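Local coordinates for inactive glucansucrase (Lactobacillus reuteri, PDB 5JBD), which is an inactive glucansucrase of glycosyl hydrolase family 70, a multidomain protein built round a TIM-type barrel, at residues L365-S369 with I370-Q374; S416-V420 with E421-Q425; V626-A630 with S631-A635; N834-S837 with A838-N842. All coordinates share one frame; numbering follows the deposited sequence. Where two conformers were deposited one is given.

Contact 1 (L365-S369 with I370-Q374); sequences LITNS and IVNRQ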
loop_
_atom_site.group_PDB
_atom_site.type_symbol
_atom_site.label_atom_id
_atom_site.label_comp_id
_atom_site.label_asym_id
_atom_site.label_seq_id
_atom_site.Cartn_x
_atom_site.Cartn_y
_atom_site.Cartn_z
ATOM N N LEU A 365 18.350 -15.297 16.025
ATOM C CA LEU A 365 18.822 -13.930 15.721
ATOM C C LEU A 365 20.180 -13.896 14.992
ATOM O O LEU A 365 20.498 -12.932 14.294
ATOM C CB LEU A 365 18.916 -13.098 17.003
ATOM C CG LEU A 365 17.602 -12.864 17.765
ATOM C CD1 LEU A 365 17.846 -12.412 19.189
ATOM C CD2 LEU A 365 16.730 -11.862 17.029
ATOM N N ILE A 366 20.971 -14.952 15.163
ATOM C CA ILE A 366 22.273 -15.061 14.552
ATOM C C ILE A 366 22.149 -15.486 13.092
ATOM O O ILE A 366 22.813 -14.920 12.222
ATOM C CB ILE A 366 23.167 -16.090 15.305
ATOM C CG1 ILE A 366 23.324 -15.702 16.779
ATOM C CG2 ILE A 366 24.547 -16.169 14.650
ATOM C CD1 ILE A 366 23.961 -16.757 17.669
ATOM N N THR A 367 21.289 -16.471 12.834
ATOM C CA THR A 367 21.253 -17.161 11.544
ATOM C C THR A 367 20.078 -16.817 10.608
ATOM O O THR A 367 20.208 -16.964 9.393
ATOM C CB THR A 367 21.185 -18.675 11.780
ATOM O OG1 THR A 367 20.039 -18.973 12.579
ATOM C CG2 THR A 367 22.424 -19.165 12.519
ATOM N N ASN A 368 18.935 -16.386 11.157
ATOM C CA ASN A 368 17.683 -16.324 10.370
ATOM C C ASN A 368 17.403 -14.899 9.881
ATOM O O ASN A 368 16.474 -14.215 10.321
ATOM C CB ASN A 368 16.530 -16.964 11.152
ATOM C CG ASN A 368 16.749 -18.463 11.393
ATOM O OD1 ASN A 368 17.765 -19.040 10.987
ATOM N ND2 ASN A 368 15.789 -19.102 12.039
ATOM N N SER A 369 18.279 -14.484 8.972
ATOM C CA SER A 369 18.271 -13.182 8.318
ATOM C C SER A 369 18.967 -13.363 6.986
ATOM O O SER A 369 19.653 -14.369 6.783
ATOM C CB SER A 369 19.010 -12.165 9.187
ATOM O OG SER A 369 19.453 -11.043 8.478
ATOM N N ILE A 370 18.822 -12.402 6.078
ATOM C CA ILE A 370 19.620 -12.408 4.834
ATOM C C ILE A 370 21.146 -12.332 5.119
ATOM O O ILE A 370 21.935 -12.724 4.272
ATOM C CB ILE A 370 19.162 -11.299 3.841
ATOM C CG1 ILE A 370 19.555 -11.646 2.395
ATOM C CG2 ILE A 370 19.663 -9.909 4.259
ATOM C CD1 ILE A 370 18.780 -12.808 1.811
ATOM N N VAL A 371 21.543 -11.845 6.302
ATOM C CA VAL A 371 22.938 -11.884 6.768
ATOM C C VAL A 371 23.121 -12.767 8.025
ATOM O O VAL A 371 22.449 -12.565 9.050
ATOM C CB VAL A 371 23.442 -10.465 7.115
ATOM C CG1 VAL A 371 24.956 -10.455 7.306
ATOM C CG2 VAL A 371 23.014 -9.459 6.031
ATOM N N ASN A 372 24.053 -13.726 7.942
ATOM C CA ASN A 372 24.485 -14.509 9.105
ATOM C C ASN A 372 25.452 -13.648 9.901
ATOM O O ASN A 372 26.417 -13.143 9.338
ATOM C CB ASN A 372 25.156 -15.809 8.657
ATOM C CG ASN A 372 25.636 -16.652 9.826
ATOM O OD1 ASN A 372 26.537 -16.253 10.560
ATOM N ND2 ASN A 372 25.047 -17.810 9.999
ATOM N N ARG A 373 25.187 -13.456 11.192
ATOM C CA ARG A 373 25.976 -12.525 11.997
ATOM C C ARG A 373 26.741 -13.229 13.139
ATOM O O ARG A 373 27.077 -12.609 14.140
ATOM C CB ARG A 373 25.090 -11.392 12.525
ATOM C CG ARG A 373 24.536 -10.504 11.422
ATOM C CD ARG A 373 23.707 -9.328 11.958
ATOM N NE ARG A 373 23.336 -8.415 10.865
ATOM C CZ ARG A 373 22.253 -8.537 10.090
ATOM N NH1 ARG A 373 21.372 -9.524 10.275
ATOM N NH2 ARG A 373 22.047 -7.667 9.110
ATOM N N GLN A 374 27.022 -14.518 12.977
ATOM C CA GLN A 374 27.842 -15.251 13.944
ATOM C C GLN A 374 29.189 -14.559 14.119
ATOM O O GLN A 374 29.609 -14.295 15.232
ATOM C CB GLN A 374 28.054 -16.705 13.515
ATOM C CG GLN A 374 28.718 -17.568 14.586
ATOM C CD GLN A 374 27.732 -18.094 15.587
ATOM O OE1 GLN A 374 26.787 -18.789 15.216
ATOM N NE2 GLN A 374 27.959 -17.800 16.875
HETATM O O HOH W 1 21.573 -11.971 11.790
HETATM O O HOH W 2 22.682 -18.078 8.342
#

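Contact 2 (S416-V420 with E421-Q425); sequences SAYKV and EYANQ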
loop_
_atom_site.group_PDB
_atom_site.type_symbol
_atom_site.label_atom_id
_atom_site.label_comp_id
_atom_site.label_asym_id
_atom_site.label_seq_id
_atom_site.Cartn_x
_atom_site.Cartn_y
_atom_site.Cartn_z
ATOM N N SER A 416 -16.849 -4.547 2.939
ATOM C CA SER A 416 -17.887 -3.505 3.010
ATOM C C SER A 416 -18.541 -3.318 4.392
ATOM O O SER A 416 -19.151 -2.280 4.636
ATOM C CB SER A 416 -18.958 -3.761 1.951
ATOM O OG SER A 416 -19.635 -4.964 2.197
ATOM N N ALA A 417 -18.398 -4.290 5.299
ATOM C CA ALA A 417 -18.931 -4.161 6.670
ATOM C C ALA A 417 -17.916 -3.590 7.677
ATOM O O ALA A 417 -18.209 -3.513 8.876
ATOM C CB ALA A 417 -19.473 -5.502 7.153
ATOM N N TYR A 418 -16.730 -3.200 7.200
ATOM C CA TYR A 418 -15.746 -2.505 8.034
ATOM C C TYR A 418 -16.345 -1.197 8.539
ATOM O O TYR A 418 -16.961 -0.463 7.765
ATOM C CB TYR A 418 -14.457 -2.220 7.232
ATOM C CG TYR A 418 -13.340 -1.565 8.021
ATOM C CD1 TYR A 418 -13.280 -0.181 8.165
ATOM C CD2 TYR A 418 -12.315 -2.330 8.603
ATOM C CE1 TYR A 418 -12.250 0.429 8.879
ATOM C CE2 TYR A 418 -11.288 -1.730 9.321
ATOM C CZ TYR A 418 -11.248 -0.354 9.452
ATOM O OH TYR A 418 -10.233 0.254 10.152
ATOM N N LYS A 419 -16.129 -0.905 9.815
ATOM C CA LYS A 419 -16.509 0.374 10.405
ATOM C C LYS A 419 -15.331 0.962 11.179
ATOM O O LYS A 419 -14.662 0.250 11.930
ATOM C CB LYS A 419 -17.705 0.201 11.338
ATOM C CG LYS A 419 -18.983 -0.224 10.629
ATOM C CD LYS A 419 -20.139 -0.392 11.616
ATOM C CE LYS A 419 -21.507 -0.208 10.963
ATOM N NZ LYS A 419 -21.639 -0.922 9.656
ATOM N N VAL A 420 -15.080 2.260 10.991
ATOM C CA VAL A 420 -14.036 2.981 11.743
ATOM C C VAL A 420 -14.182 2.798 13.268
ATOM O O VAL A 420 -13.176 2.727 13.982
ATOM C CB VAL A 420 -13.960 4.488 11.331
ATOM C CG1 VAL A 420 -15.199 5.265 11.783
ATOM C CG2 VAL A 420 -12.697 5.153 11.868
ATOM N N GLU A 421 -15.421 2.666 13.757
ATOM C CA GLU A 421 -15.670 2.499 15.194
ATOM C C GLU A 421 -14.950 1.242 15.746
ATOM O O GLU A 421 -14.494 1.234 16.894
ATOM C CB GLU A 421 -17.181 2.432 15.514
ATOM C CG GLU A 421 -17.998 3.745 15.369
ATOM C CD GLU A 421 -18.105 4.275 13.938
ATOM O OE1 GLU A 421 -18.267 3.454 13.001
ATOM O OE2 GLU A 421 -18.046 5.515 13.745
ATOM N N TYR A 422 -14.822 0.195 14.925
ATOM C CA TYR A 422 -14.091 -1.018 15.344
ATOM C C TYR A 422 -12.588 -0.737 15.524
ATOM O O TYR A 422 -11.971 -1.227 16.465
ATOM C CB TYR A 422 -14.264 -2.153 14.336
ATOM C CG TYR A 422 -15.681 -2.546 13.973
ATOM C CD1 TYR A 422 -16.734 -2.451 14.893
ATOM C CD2 TYR A 422 -15.966 -3.056 12.707
ATOM C CE1 TYR A 422 -18.023 -2.839 14.546
ATOM C CE2 TYR A 422 -17.255 -3.440 12.348
ATOM C CZ TYR A 422 -18.277 -3.338 13.272
ATOM O OH TYR A 422 -19.548 -3.714 12.904
ATOM N N ALA A 423 -12.010 0.038 14.603
ATOM C CA ALA A 423 -10.606 0.457 14.710
ATOM C C ALA A 423 -10.362 1.283 15.967
ATOM O O ALA A 423 -9.350 1.091 16.648
ATOM C CB ALA A 423 -10.161 1.238 13.474
ATOM N N ASN A 424 -11.291 2.201 16.276
ATOM C CA ASN A 424 -11.163 3.038 17.470
ATOM C C ASN A 424 -11.153 2.193 18.739
ATOM O O ASN A 424 -10.379 2.474 19.669
ATOM C CB ASN A 424 -12.312 4.062 17.565
ATOM C CG ASN A 424 -12.285 5.083 16.453
ATOM O OD1 ASN A 424 -11.246 5.340 15.839
ATOM N ND2 ASN A 424 -13.440 5.690 16.188
ATOM N N GLN A 425 -12.031 1.183 18.772
ATOM C CA GLN A 425 -12.103 0.233 19.864
ATOM C C GLN A 425 -10.792 -0.559 19.937
ATOM O O GLN A 425 -10.225 -0.721 21.006
ATOM C CB GLN A 425 -13.285 -0.729 19.665
ATOM C CG GLN A 425 -13.437 -1.785 20.757
ATOM C CD GLN A 425 -14.468 -2.854 20.423
ATOM O OE1 GLN A 425 -15.395 -2.624 19.645
ATOM N NE2 GLN A 425 -14.302 -4.032 21.005
#

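Contact 3 (V626-A630 with S631-A635); sequences VTTNA and SDVVA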
loop_
_atom_site.group_PDB
_atom_site.type_symbol
_atom_site.label_atom_id
_atom_site.label_comp_id
_atom_site.label_asym_id
_atom_site.label_seq_id
_atom_site.Cartn_x
_atom_site.Cartn_y
_atom_site.Cartn_z
ATOM N N VAL A 626 30.974 7.929 14.586
ATOM C CA VAL A 626 31.730 6.881 13.897
ATOM C C VAL A 626 31.279 6.652 12.450
ATOM O O VAL A 626 31.636 5.638 11.858
ATOM C CB VAL A 626 31.714 5.532 14.668
ATOM C CG1 VAL A 626 32.506 5.655 15.972
ATOM C CG2 VAL A 626 30.292 5.036 14.913
ATOM N N THR A 627 30.500 7.587 11.891
ATOM C CA THR A 627 30.169 7.572 10.469
ATOM C C THR A 627 31.404 7.301 9.622
ATOM O O THR A 627 32.427 7.925 9.817
ATOM C CB THR A 627 29.553 8.917 10.035
ATOM O OG1 THR A 627 28.315 9.106 10.721
ATOM C CG2 THR A 627 29.276 8.958 8.524
ATOM N N THR A 628 31.299 6.339 8.707
ATOM C CA THR A 628 32.325 6.110 7.698
ATOM C C THR A 628 31.903 6.822 6.401
ATOM O O THR A 628 30.787 6.617 5.930
ATOM C CB THR A 628 32.548 4.607 7.463
ATOM O OG1 THR A 628 33.072 4.025 8.656
ATOM C CG2 THR A 628 33.534 4.357 6.329
ATOM N N ASN A 629 32.783 7.669 5.857
ATOM C CA ASN A 629 32.477 8.426 4.634
ATOM C C ASN A 629 32.578 7.498 3.416
ATOM O O ASN A 629 33.482 6.654 3.330
ATOM C CB ASN A 629 33.393 9.651 4.464
ATOM C CG ASN A 629 33.239 10.687 5.585
ATOM O OD1 ASN A 629 34.227 11.309 5.989
ATOM N ND2 ASN A 629 32.016 10.874 6.099
ATOM N N ALA A 630 31.621 7.629 2.503
ATOM C CA ALA A 630 31.551 6.766 1.319
ATOM C C ALA A 630 32.755 6.900 0.376
ATOM O O ALA A 630 33.039 5.974 -0.378
ATOM C CB ALA A 630 30.246 7.017 0.560
ATOM N N SER A 631 33.446 8.044 0.413
ATOM C CA SER A 631 34.676 8.238 -0.362
ATOM C C SER A 631 35.813 7.323 0.100
ATOM O O SER A 631 36.770 7.116 -0.634
ATOM C CB SER A 631 35.135 9.706 -0.312
ATOM O OG SER A 631 35.521 10.093 0.998
ATOM N N ASP A 632 35.702 6.773 1.318
ATOM C CA ASP A 632 36.752 5.921 1.914
ATOM C C ASP A 632 36.504 4.410 1.878
ATOM O O ASP A 632 37.273 3.646 2.489
ATOM C CB ASP A 632 36.992 6.364 3.366
ATOM C CG ASP A 632 37.457 7.805 3.460
ATOM O OD1 ASP A 632 38.196 8.260 2.556
ATOM O OD2 ASP A 632 37.067 8.493 4.418
ATOM N N VAL A 633 35.466 3.964 1.169
ATOM C CA VAL A 633 35.197 2.530 1.060
ATOM C C VAL A 633 35.527 2.077 -0.351
ATOM O O VAL A 633 35.776 2.903 -1.226
ATOM C CB VAL A 633 33.740 2.169 1.428
ATOM C CG1 VAL A 633 33.488 2.488 2.894
ATOM C CG2 VAL A 633 32.724 2.881 0.528
ATOM N N VAL A 634 35.530 0.766 -0.558
ATOM C CA VAL A 634 35.861 0.199 -1.868
ATOM C C VAL A 634 34.749 0.562 -2.847
ATOM O O VAL A 634 33.577 0.473 -2.498
ATOM C CB VAL A 634 36.058 -1.336 -1.791
ATOM C CG1 VAL A 634 36.214 -1.950 -3.189
ATOM C CG2 VAL A 634 37.272 -1.667 -0.916
ATOM N N ALA A 635 35.119 1.005 -4.048
ATOM C CA ALA A 635 34.149 1.272 -5.106
ATOM C C ALA A 635 34.271 0.152 -6.127
ATOM O O ALA A 635 35.365 -0.328 -6.406
ATOM C CB ALA A 635 34.407 2.613 -5.750
HETATM O O HOH W 3 35.283 7.841 6.673
HETATM O O HOH W 4 34.286 4.908 -2.587
#

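Contact 4 (N834-S837 with A838-N842); sequences NKWS and AKYQN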
loop_
_atom_site.group_PDB
_atom_site.type_symbol
_atom_site.label_atom_id
_atom_site.label_comp_id
_atom_site.label_asym_id
_atom_site.label_seq_id
_atom_site.Cartn_x
_atom_site.Cartn_y
_atom_site.Cartn_z
ATOM N N ASN A 834 -1.890 11.408 -20.572
ATOM C CA ASN A 834 -2.598 12.545 -19.972
ATOM C C ASN A 834 -3.776 12.090 -19.119
ATOM O O ASN A 834 -4.288 12.862 -18.296
ATOM C CB ASN A 834 -3.074 13.521 -21.053
ATOM C CG ASN A 834 -4.109 12.913 -21.987
ATOM O OD1 ASN A 834 -3.842 11.936 -22.674
ATOM N ND2 ASN A 834 -5.303 13.495 -22.005
ATOM N N LYS A 835 -4.214 10.851 -19.343
ATOM C CA LYS A 835 -5.385 10.298 -18.687
ATOM C C LYS A 835 -5.259 8.784 -18.648
ATOM O O LYS A 835 -4.964 8.186 -19.668
ATOM C CB LYS A 835 -6.619 10.680 -19.495
ATOM C CG LYS A 835 -7.933 10.212 -18.898
ATOM C CD LYS A 835 -9.156 10.796 -19.623
ATOM C CE LYS A 835 -9.483 12.239 -19.221
ATOM N NZ LYS A 835 -9.357 12.567 -17.755
ATOM N N TRP A 836 -5.470 8.176 -17.480
ATOM C CA TRP A 836 -5.433 6.711 -17.337
ATOM C C TRP A 836 -6.737 6.114 -17.854
ATOM O O TRP A 836 -7.796 6.715 -17.719
ATOM C CB TRP A 836 -5.187 6.281 -15.868
ATOM C CG TRP A 836 -3.848 6.729 -15.355
ATOM C CD1 TRP A 836 -3.580 7.854 -14.631
ATOM C CD2 TRP A 836 -2.593 6.079 -15.565
ATOM N NE1 TRP A 836 -2.232 7.951 -14.385
ATOM C CE2 TRP A 836 -1.601 6.870 -14.939
ATOM C CE3 TRP A 836 -2.210 4.909 -16.229
ATOM C CZ2 TRP A 836 -0.238 6.513 -14.943
ATOM C CZ3 TRP A 836 -0.852 4.550 -16.239
ATOM C CH2 TRP A 836 0.114 5.353 -15.604
ATOM N N SER A 837 -6.644 4.935 -18.450
ATOM C CA SER A 837 -7.812 4.153 -18.850
ATOM C C SER A 837 -7.395 2.673 -18.928
ATOM O O SER A 837 -6.227 2.352 -18.686
ATOM C CB SER A 837 -8.371 4.664 -20.181
ATOM O OG SER A 837 -7.535 4.315 -21.265
ATOM N N ALA A 838 -8.339 1.788 -19.267
ATOM C CA ALA A 838 -8.132 0.338 -19.168
ATOM C C ALA A 838 -6.994 -0.196 -20.028
ATOM O O ALA A 838 -6.335 -1.176 -19.649
ATOM C CB ALA A 838 -9.414 -0.407 -19.498
ATOM N N LYS A 839 -6.744 0.444 -21.171
ATOM C CA LYS A 839 -5.666 0.000 -22.050
ATOM C C LYS A 839 -4.289 -0.002 -21.374
ATOM O O LYS A 839 -3.411 -0.732 -21.818
ATOM C CB LYS A 839 -5.629 0.805 -23.354
ATOM C CG LYS A 839 -5.138 2.233 -23.242
ATOM C CD LYS A 839 -5.293 2.934 -24.591
ATOM C CE LYS A 839 -4.707 4.334 -24.563
ATOM N NZ LYS A 839 -5.018 5.086 -25.814
ATOM N N TYR A 840 -4.121 0.791 -20.305
ATOM C CA TYR A 840 -2.889 0.830 -19.515
ATOM C C TYR A 840 -2.945 0.016 -18.208
ATOM O O TYR A 840 -2.069 0.184 -17.336
ATOM C CB TYR A 840 -2.531 2.292 -19.188
ATOM C CG TYR A 840 -2.199 3.144 -20.382
ATOM C CD1 TYR A 840 -1.283 2.709 -21.345
ATOM C CD2 TYR A 840 -2.790 4.398 -20.559
ATOM C CE1 TYR A 840 -0.979 3.490 -22.438
ATOM C CE2 TYR A 840 -2.490 5.187 -21.660
ATOM C CZ TYR A 840 -1.585 4.731 -22.593
ATOM O OH TYR A 840 -1.269 5.497 -23.692
ATOM N N GLN A 841 -3.937 -0.871 -18.080
ATOM C CA GLN A 841 -4.224 -1.591 -16.826
ATOM C C GLN A 841 -4.371 -3.094 -17.074
ATOM O O GLN A 841 -4.878 -3.512 -18.129
ATOM C CB GLN A 841 -5.513 -1.041 -16.192
ATOM C CG GLN A 841 -5.395 0.421 -15.800
ATOM C CD GLN A 841 -6.715 1.050 -15.382
ATOM O OE1 GLN A 841 -7.640 0.377 -14.921
ATOM N NE2 GLN A 841 -6.790 2.363 -15.520
ATOM N N ASN A 842 -3.921 -3.886 -16.099
ATOM C CA ASN A 842 -4.016 -5.347 -16.150
ATOM C C ASN A 842 -5.375 -5.853 -15.702
ATOM O O ASN A 842 -5.833 -6.889 -16.183
ATOM C CB ASN A 842 -2.966 -6.004 -15.227
ATOM C CG ASN A 842 -1.542 -5.881 -15.748
ATOM O OD1 ASN A 842 -0.590 -5.733 -14.949
ATOM N ND2 ASN A 842 -1.368 -5.967 -17.045
HETATM O O HOH W 5 -8.694 2.233 -22.362
#

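Contact 1 (L365-S369 with I370-Q374)
The chain folds back on itself just after helix 364-367, and Ile366 meets Arg373 and Gln374 across this reversal. Arg373 N donates to Ile366 O at 3.0 Å, in the carbonyl plane and almost straight (172° at the hydrogen). The methyl branch CG2 of Ile366, anti to its own backbone N, lies against the start of the Gln374 backbone, 3.4 Å from Gln374 N; the bent Gln374 side chain returns over the same methyl. Asn372 OD1 accepts from Gln374 N at 3.0 Å, an Asx turn that leads into strand 375-376, while water 2 joins Asn372 ND2 to Thr367 O. Where the helix ends, Asn368 sits at the centre of an inverse gamma turn, and Ser369 OG becomes a meeting point: Val371 N reaches it at 3.1 Å, Arg373 NH1 at 3.0 Å, the latter 20° out of the guanidinium plane, and Asp342 also bonds to it. Water 1 lies at the edge of that guanidinium and accepts from Arg373 NH1 at 2.9 Å; Val371 CB lies over the rim of one face, 3.6 Å above the plane. Arg373 NE is hydrogen-bonded to Lys457 O, which holds the guanidinium from its inner nitrogen.

Contact 2 (S416-V420 with E421-Q425)
Lys419 runs across Tyr422 where the chain enters helix 420-434. Its CB stands over one face of the phenol ring, 4.0 Å from the centroid of Tyr422 and 17° off the normal, a CH-pi contact displaced toward the rim. CG, anti to the carbonyl carbon (chi1 -65°), passes on over CE2 and CZ of the ring. Lys419 CD comes to 3.6 Å from Tyr422 OH, and the chain then turns at its last torsion (chi4 45°), the amine leading away from the helical segment. At the edge of the ring, near its plane, Ala417 O lies 3.6 Å from Tyr422 CE2. In the first helical turn, Tyr422 N donates to Lys419 O, and Asn424 N to Val420 O at 3.0 Å. Tyr418 OH touches Ala423 CB at 3.5 Å, and the Tyr418 ring has a cation-pi partner in Arg702. His407 meets the Tyr422 ring with their planes at about 35°. The side chain of Lys419 thus contributes through its methylenes, beside the backbone bond from its carbonyl: they lie on the aromatic surface by dispersion and CH-pi contact, and the ammonium is carried past the phenol.

Contact 3 (V626-A630 with S631-A635)
Asn629 and Asp632 close a short turn in the loop between strand 612-618 and helix 645-648, with a 3-10 segment at its centre. One direct hydrogen bond spans the two halves: Asp632 N donates to Asn629 O at 3.0 Å, with 157° at the hydrogen and the donor 50° out of the carbonyl plane, the i to i+3 pattern of a 3-10 turn. Two waters add bridges. Water 3 accepts from Asn629 N at 2.6 Å and donates to Asp632 OD2 at 2.9 Å, linking the carboxylate to the backbone that enters the turn. Water 4 donates to both Ala630 O and Val633 O, each at 2.8 Å, and ties the turn to the residue that leaves it. The remaining contacts are van der Waals. Thr628 CG2 and Val633 CG1 meet at 3.9 Å as their side chains cross; Thr628 CG2 is anti to its backbone N, which turns the methyl, and not OG1, to the valine. Val633 CG2, set between its own N and carbonyl carbon, presses on Ala630 O at 3.2 Å. Asp632 CB lies beside Asn629 O, and Asp632 OD2 is near Asn629 CB. Ala630 also packs on Pro310 and Gln311 of helix 310-315 and on Ala646 of helix 645-648. With a single direct bond across it, the turn takes much of its polar linkage from water, one molecule joining the Asp632 carboxylate to Asn629 N.

Contact 4 (N834-S837 with A838-N842)
The Trp836 indole takes Tyr840 CB at its edge, 4.0 Å from Trp836 CE3; the two side chains cross at about a right angle. At the edge of the Tyr840 ring, near its plane, is Lys835 O, 4.4 Å from Tyr840 CE2, and over the centre of one face lies Lys839 CG, 4.0 Å above the plane of the Tyr840 ring. With CG anti to the carbonyl carbon (chi1 -64°), the phenol swings back beside the preceding loop. Ser837 O is the hub of the turn: Tyr840 N donates to it at 3.1 Å, 37° out of the carbonyl plane, and Gln841 CG packs near it at 3.6 Å. Water 5 connects Ser837 OG, 2.6 Å away, with Lys839 N, from which it accepts at 2.9 Å. Gln841 N donates to Ala838 O at 2.9 Å, just where strand 841-845 begins. The Gln841 amide is held by Asn242 through OE1 and by Thr790 O through NE2. That strand lies between strands 242-244 and 193-197 of an antiparallel sheet, with Tyr840 packed on Val250 and Val251 of helix 249-263, Trp836 on Glu254 of the same helix, and Ala838 on Val762 of strand 758-767.

How the contacts relate
All four contacts are local turns or helix ends within the family 70 range, and none touches another. Contacts 1 and 3 lie closest, with centres 24 Å apart and nearest atoms about 16 Å apart, on the same side of the chain's centre; contact 1 follows the end of helix 364-367, whereas contact 3 lies in a loop. Contact 4 is on the opposite side from contact 1, their centres 44 Å apart, and contacts 2 and 3 are the most distant pair, with centres 49 Å apart. The calcium ion, bound by Glu237, Asp243, Asn287 and Asn751, is about 10 Å from the side chain of Gln841 in contact 4, whose strand pairs with the one carrying Asp243.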